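Local coordinates for protein predicted metal-dependent hydrolase of the TIM-barrel fold (PDB 2QPX) that probably acts as a metal-dependent hydrolase of the amidohydrolase family, binding two zinc ions in a TIM-barrel fold, though its substrate is unknown, at residues Cys19-Asp24 with Phe104-Pro109; Asp32-Val37 with Tyr322-Gly327. All blocks are in the same frame, centred on the assembly; numbering follows the deposited sequence.

Interaction 1. Residues Cys19-Asp24 with Phe104-Pro109; sequences CHFLID and FVPDDP. With ZN (zinc ion), chain B; EDO (1,2-ethanediol), chain L.
His20 meets Phe104 where two loops run side by side, one after strand 14-19 and one after strand 95-101. These strands are neighbours in the parallel sheet of the TIM barrel. The aromatic pair is T-shaped. Phe104 turns its edge to the face of the His20 ring, with planes at 82° and centroids 5.4 Å apart. Phe104 CG is anti to the backbone N (chi1 169°), which sets the ring on the His20 side. His20 NE2 binds a zinc ion at 2.1 Å, and His18 and Asp318 bind the same metal. His20 ND1 donates to a water in the plane of its ring. That water also accepts from Phe21 N and donates to Phe104 O, so it ties the metal ligand and its own loop to the loop of Phe104.

The apolar contacts centre on Pro106. Its CD lies 3.9 Å from Phe21 CB and near the plane of the Phe21 ring, at the edge. Its CG touches Ile23 CG2 at 3.7 Å.

Polar contacts close the far end. Asp24 OD1 forms a salt bridge with Lys26, and Asp24 OD2 accepts from a 1,2-ethanediol, probably a crystallisation additive. An alanine in place of Asp24 would probably leave Lys26 without this carboxylate mate. Asp108 OD2 pairs with Arg33. Asp24 N donates to Asp108 O at 2.9 Å, with an N-H...O angle of 170°.

Interaction 2. Residues Asp32-Val37 with Tyr322-Gly327; sequences DRLAQV and YPEMYG
Leu34 packs against Tyr322 where helix 30-37 meets the start of helix 323-342. Helix 30-37 lies in the connection between strands 14-19 and 95-101 of the TIM barrel, and helix 323-342 follows strand 313-314. The contact is buried. Leu34 CD2 comes within 3.5 Å of Tyr322 CD2, and Leu34 CG lies almost as near the same ring atom. The two side chains cross at about a right angle. Arg33 adds its CB, 3.7 Å from Tyr322 CE2. The ring thus meets the branch of Leu34 and the CB of Arg33, two consecutive residues of the helix.

Leu34 CD2 also touches Glu324, 3.7 Å from OE1, so this methyl group sits against both residues. One turn further along the helix, Val37 CG2 meets the selenium of Met325, a selenomethionine, at 3.9 Å. The Met325 chain is extended beyond CG, with chi2 169°, which carries SE out to the other helix. The selenium lies at a similar distance from Val37 O. No hydrogen bond links the two segments directly.

The second shell is more polar. Glu324 bends at chi2, 87°, and its OE2 takes both a salt bridge from Arg30 and a hydrogen bond with Tyr85 OH. These two partners hold the carboxylate beside Leu34. The guanidinium of Arg33 leads away from Tyr322 toward the 104-109 loop, where Asp107 and Asp108 bind it. Phe59 of helix 54-66 touches Leu34, Val37 and Met325, and Tyr82 packs on Tyr322. The Met325 side chain lies about 5 Å from that of the zinc ligand Asp318. Within 322-327, Met325 N donates to Tyr322 O at 3.1 Å.

Overall arrangement
The two contacts lie about 11 Å apart, centre to centre, on the same side of the chain's centre. Their segments alternate along the chain: 19-24, 32-37, 104-109, then 322-327. Interaction 1 joins loops that follow barrel strands 14-19 and 95-101. Interaction 2 joins helices 30-37 and 323-342. They touch directly. Tyr326 OH probably hydrogen bonds to His20 O at 2.7 Å, and Arg33 NH2 probably bonds to Asp107 O at 2.8 Å. Leu22 also packs on the backbone of Tyr322. Residues from near both ends of the chain are therefore brought together beside the zinc site, where His20 and Asp318 bind one metal.

Interaction 1. Residues Cys19-Asp24 with Phe104-Pro109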
loop_
_atom_site.group_PDB
_atom_site.type_symbol
_atom_site.label_atom_id
_atom_site.label_comp_id
_atom_site.label_asym_id
_atom_site.label_seq_id
_atom_site.Cartn_x
_atom_site.Cartn_y
_atom_site.Cartn_z
ATOM N N CYS A 19 4.755 -25.408 -2.616
ATOM C CA CYS A 19 4.562 -25.518 -4.058
ATOM C C CYS A 19 3.549 -26.627 -4.330
ATOM O O CYS A 19 2.909 -27.132 -3.415
ATOM C CB CYS A 19 5.919 -25.706 -4.764
ATOM S SG CYS A 19 6.832 -27.156 -4.169
ATOM N N HIS A 20 3.411 -27.010 -5.589
ATOM C CA HIS A 20 2.271 -27.781 -6.047
ATOM C C HIS A 20 2.666 -28.817 -7.129
ATOM O O HIS A 20 3.750 -28.765 -7.749
ATOM C CB HIS A 20 1.211 -26.831 -6.584
ATOM C CG HIS A 20 0.592 -25.969 -5.517
ATOM N ND1 HIS A 20 -0.223 -26.483 -4.537
ATOM C CD2 HIS A 20 0.679 -24.633 -5.273
ATOM C CE1 HIS A 20 -0.584 -25.501 -3.708
ATOM N NE2 HIS A 20 -0.055 -24.364 -4.136
ATOM N N PHE A 21 1.789 -29.794 -7.323
ATOM C CA PHE A 21 2.034 -30.853 -8.278
ATOM C C PHE A 21 2.305 -30.331 -9.684
ATOM O O PHE A 21 1.694 -29.355 -10.165
ATOM C CB PHE A 21 0.821 -31.747 -8.427
ATOM C CG PHE A 21 0.454 -32.536 -7.212
ATOM C CD1 PHE A 21 1.285 -33.466 -6.663
ATOM C CD2 PHE A 21 -0.794 -32.351 -6.626
ATOM C CE1 PHE A 21 0.888 -34.240 -5.565
ATOM C CE2 PHE A 21 -1.172 -33.101 -5.533
ATOM C CZ PHE A 21 -0.330 -34.046 -5.015
ATOM N N LEU A 22 3.196 -31.057 -10.362
ATOM C CA LEU A 22 3.359 -30.944 -11.803
ATOM C C LEU A 22 2.324 -31.770 -12.555
ATOM O O LEU A 22 1.703 -32.663 -11.973
ATOM C CB LEU A 22 4.795 -31.383 -12.215
ATOM C CG LEU A 22 5.948 -30.567 -11.622
ATOM C CD1 LEU A 22 7.276 -31.362 -11.776
ATOM C CD2 LEU A 22 6.059 -29.234 -12.340
ATOM N N ILE A 23 2.183 -31.487 -13.850
ATOM C CA ILE A 23 1.336 -32.272 -14.729
ATOM C C ILE A 23 2.156 -33.132 -15.682
ATOM O O ILE A 23 3.353 -32.969 -15.842
ATOM C CB ILE A 23 0.340 -31.381 -15.521
ATOM C CG1 ILE A 23 1.030 -30.597 -16.647
ATOM C CG2 ILE A 23 -0.507 -30.495 -14.547
ATOM C CD1 ILE A 23 0.062 -29.921 -17.622
ATOM N N ASP A 24 1.464 -34.112 -16.249
ATOM C CA ASP A 24 1.982 -35.008 -17.294
ATOM C C ASP A 24 2.568 -34.223 -18.464
ATOM O O ASP A 24 1.861 -33.447 -19.093
ATOM C CB ASP A 24 0.804 -35.902 -17.736
ATOM C CG ASP A 24 1.180 -36.994 -18.732
ATOM O OD1 ASP A 24 2.288 -37.033 -19.247
ATOM O OD2 ASP A 24 0.296 -37.835 -18.979
ATOM N N PHE A 104 -4.245 -29.082 -3.749
ATOM C CA PHE A 104 -4.530 -28.557 -5.097
ATOM C C PHE A 104 -4.140 -29.587 -6.144
ATOM O O PHE A 104 -3.010 -30.059 -6.155
ATOM C CB PHE A 104 -3.753 -27.277 -5.366
ATOM C CG PHE A 104 -3.802 -26.827 -6.816
ATOM C CD1 PHE A 104 -4.983 -26.440 -7.389
ATOM C CD2 PHE A 104 -2.655 -26.889 -7.621
ATOM C CE1 PHE A 104 -5.035 -26.087 -8.720
ATOM C CE2 PHE A 104 -2.702 -26.514 -8.935
ATOM C CZ PHE A 104 -3.892 -26.145 -9.491
ATOM N N VAL A 105 -5.071 -29.915 -7.025
ATOM C CA VAL A 105 -4.821 -30.922 -8.045
ATOM C C VAL A 105 -5.040 -30.308 -9.417
ATOM O O VAL A 105 -6.183 -30.026 -9.816
ATOM C CB VAL A 105 -5.743 -32.125 -7.860
ATOM C CG1 VAL A 105 -5.505 -33.155 -9.000
ATOM C CG2 VAL A 105 -5.514 -32.775 -6.501
ATOM N N PRO A 106 -3.945 -30.062 -10.164
ATOM C CA PRO A 106 -4.126 -29.522 -11.525
ATOM C C PRO A 106 -4.636 -30.631 -12.431
ATOM O O PRO A 106 -4.456 -31.805 -12.130
ATOM C CB PRO A 106 -2.709 -29.102 -11.930
ATOM C CG PRO A 106 -1.809 -30.021 -11.143
ATOM C CD PRO A 106 -2.534 -30.295 -9.834
ATOM N N ASP A 107 -5.240 -30.264 -13.554
ATOM C CA ASP A 107 -5.700 -31.270 -14.512
ATOM C C ASP A 107 -4.515 -32.033 -15.088
ATOM O O ASP A 107 -3.477 -31.442 -15.348
ATOM C CB ASP A 107 -6.464 -30.605 -15.658
ATOM C CG ASP A 107 -7.797 -30.029 -15.254
ATOM O OD1 ASP A 107 -8.338 -30.372 -14.196
ATOM O OD2 ASP A 107 -8.303 -29.208 -16.031
ATOM N N ASP A 108 -4.690 -33.337 -15.297
ATOM C CA ASP A 108 -3.650 -34.255 -15.767
ATOM C C ASP A 108 -2.444 -34.305 -14.821
ATOM O O ASP A 108 -1.299 -34.194 -15.264
ATOM C CB ASP A 108 -3.232 -33.868 -17.186
ATOM C CG ASP A 108 -4.404 -33.625 -18.066
ATOM O OD1 ASP A 108 -5.072 -34.619 -18.442
ATOM O OD2 ASP A 108 -4.711 -32.451 -18.363
ATOM N N PRO A 109 -2.706 -34.474 -13.507
ATOM C CA PRO A 109 -1.632 -34.351 -12.531
ATOM C C PRO A 109 -0.693 -35.551 -12.494
ATOM O O PRO A 109 -1.089 -36.686 -12.855
ATOM C CB PRO A 109 -2.371 -34.351 -11.195
ATOM C CG PRO A 109 -3.542 -35.197 -11.453
ATOM C CD PRO A 109 -3.983 -34.839 -12.848
HETATM ZN ZN ZN B . -0.163 -22.587 -3.055
HETATM C C1 EDO L . -2.604 -36.633 -21.602
HETATM O O1 EDO L . -3.104 -35.628 -22.493
HETATM C C2 EDO L . -1.300 -37.199 -22.147
HETATM O O2 EDO L . -0.828 -38.282 -21.322
HETATM O O HOH W 1 -0.482 -29.305 -5.491
HETATM O O HOH W 2 -1.330 -21.043 -3.792
#

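Interaction 2. Residues Asp32-Val37 with Tyr322-Gly327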
loop_
_atom_site.group_PDB
_atom_site.type_symbol
_atom_site.label_atom_id
_atom_site.label_comp_id
_atom_site.label_asym_id
_atom_site.label_seq_id
_atom_site.Cartn_x
_atom_site.Cartn_y
_atom_site.Cartn_z
ATOM N N ASP A 32 -0.683 -23.352 -24.322
ATOM C CA ASP A 32 -1.896 -22.869 -23.665
ATOM C C ASP A 32 -1.898 -23.207 -22.166
ATOM O O ASP A 32 -2.349 -22.391 -21.345
ATOM C CB ASP A 32 -3.147 -23.416 -24.343
ATOM C CG ASP A 32 -3.440 -22.762 -25.689
ATOM O OD1 ASP A 32 -2.774 -21.783 -26.109
ATOM O OD2 ASP A 32 -4.388 -23.263 -26.316
ATOM N N ARG A 33 -1.408 -24.380 -21.799
ATOM C CA ARG A 33 -1.325 -24.745 -20.377
ATOM C C ARG A 33 -0.350 -23.853 -19.616
ATOM O O ARG A 33 -0.579 -23.516 -18.447
ATOM C CB ARG A 33 -0.995 -26.240 -20.157
ATOM C CG ARG A 33 -2.111 -27.203 -20.598
ATOM C CD ARG A 33 -3.391 -27.130 -19.746
ATOM N NE ARG A 33 -3.224 -27.491 -18.322
ATOM C CZ ARG A 33 -3.380 -28.704 -17.802
ATOM N NH1 ARG A 33 -3.708 -29.742 -18.552
ATOM N NH2 ARG A 33 -3.251 -28.874 -16.508
ATOM N N LEU A 34 0.754 -23.490 -20.233
ATOM C CA LEU A 34 1.691 -22.541 -19.662
ATOM C C LEU A 34 1.004 -21.177 -19.456
ATOM O O LEU A 34 1.130 -20.544 -18.402
ATOM C CB LEU A 34 2.940 -22.365 -20.560
ATOM C CG LEU A 34 4.041 -23.387 -20.381
ATOM C CD1 LEU A 34 5.042 -23.385 -21.593
ATOM C CD2 LEU A 34 4.772 -23.197 -19.003
ATOM N N ALA A 35 0.288 -20.716 -20.470
ATOM C CA ALA A 35 -0.468 -19.466 -20.340
ATOM C C ALA A 35 -1.495 -19.552 -19.217
ATOM O O ALA A 35 -1.585 -18.661 -18.376
ATOM C CB ALA A 35 -1.116 -19.085 -21.682
ATOM N N GLN A 36 -2.236 -20.645 -19.160
ATOM C CA GLN A 36 -3.316 -20.772 -18.194
ATOM C C GLN A 36 -2.753 -20.782 -16.759
ATOM O O GLN A 36 -3.354 -20.155 -15.874
ATOM C CB GLN A 36 -4.174 -22.004 -18.498
ATOM C CG GLN A 36 -4.986 -21.831 -19.783
ATOM C CD GLN A 36 -5.530 -23.144 -20.387
ATOM O OE1 GLN A 36 -5.160 -24.215 -19.961
ATOM N NE2 GLN A 36 -6.409 -23.033 -21.394
ATOM N N VAL A 37 -1.582 -21.406 -16.524
ATOM C CA VAL A 37 -1.042 -21.469 -15.188
ATOM C C VAL A 37 -0.288 -20.190 -14.782
ATOM O O VAL A 37 -0.023 -19.975 -13.594
ATOM C CB VAL A 37 -0.178 -22.747 -14.989
ATOM C CG1 VAL A 37 1.234 -22.572 -15.552
ATOM C CG2 VAL A 37 -0.144 -23.124 -13.481
ATOM N N TYR A 322 4.180 -26.986 -14.420
ATOM C CA TYR A 322 5.351 -27.067 -15.245
ATOM C C TYR A 322 6.572 -26.465 -14.609
ATOM O O TYR A 322 6.480 -25.511 -13.846
ATOM C CB TYR A 322 5.069 -26.356 -16.570
ATOM C CG TYR A 322 4.191 -27.057 -17.599
ATOM C CD1 TYR A 322 4.301 -28.421 -17.852
ATOM C CD2 TYR A 322 3.296 -26.338 -18.370
ATOM C CE1 TYR A 322 3.562 -29.021 -18.871
ATOM C CE2 TYR A 322 2.572 -26.918 -19.387
ATOM C CZ TYR A 322 2.696 -28.271 -19.632
ATOM O OH TYR A 322 1.960 -28.792 -20.654
ATOM N N PRO A 323 7.761 -26.977 -14.965
ATOM C CA PRO A 323 8.987 -26.493 -14.329
ATOM C C PRO A 323 9.324 -25.047 -14.608
ATOM O O PRO A 323 10.024 -24.429 -13.807
ATOM C CB PRO A 323 10.064 -27.451 -14.835
ATOM C CG PRO A 323 9.515 -27.954 -16.168
ATOM C CD PRO A 323 8.028 -28.098 -15.900
ATOM N N GLU A 324 8.819 -24.495 -15.706
ATOM C CA GLU A 324 9.032 -23.056 -15.965
ATOM C C GLU A 324 8.531 -22.168 -14.835
ATOM O O GLU A 324 9.117 -21.112 -14.581
ATOM C CB GLU A 324 8.347 -22.600 -17.254
ATOM C CG GLU A 324 8.923 -23.176 -18.521
ATOM C CD GLU A 324 8.353 -24.535 -18.951
ATOM O OE1 GLU A 324 7.756 -25.266 -18.150
ATOM O OE2 GLU A 324 8.609 -24.918 -20.119
HETATM N N MSE A 325 7.423 -22.548 -14.203
HETATM C CA MSE A 325 6.880 -21.701 -13.166
HETATM C C MSE A 325 7.787 -21.764 -11.944
HETATM O O MSE A 325 7.969 -20.762 -11.254
HETATM C CB MSE A 325 5.449 -22.092 -12.824
HETATM C CG MSE A 325 4.750 -21.182 -11.800
HETATM SE SE MSE A 325 2.872 -21.541 -11.670
HETATM C CE MSE A 325 2.430 -20.220 -10.273
ATOM N N TYR A 326 8.328 -22.961 -11.644
ATOM C CA TYR A 326 9.318 -23.066 -10.599
ATOM C C TYR A 326 10.579 -22.238 -10.922
ATOM O O TYR A 326 11.109 -21.479 -10.065
ATOM C CB TYR A 326 9.738 -24.531 -10.426
ATOM C CG TYR A 326 8.750 -25.393 -9.626
ATOM C CD1 TYR A 326 7.692 -26.048 -10.226
ATOM C CD2 TYR A 326 8.889 -25.513 -8.238
ATOM C CE1 TYR A 326 6.819 -26.815 -9.476
ATOM C CE2 TYR A 326 8.031 -26.292 -7.481
ATOM C CZ TYR A 326 7.016 -26.949 -8.106
ATOM O OH TYR A 326 6.198 -27.716 -7.322
ATOM N N GLY A 327 11.088 -22.416 -12.138
ATOM C CA GLY A 327 12.292 -21.704 -12.562
ATOM C C GLY A 327 12.153 -20.197 -12.516
ATOM O O GLY A 327 13.094 -19.502 -12.093
#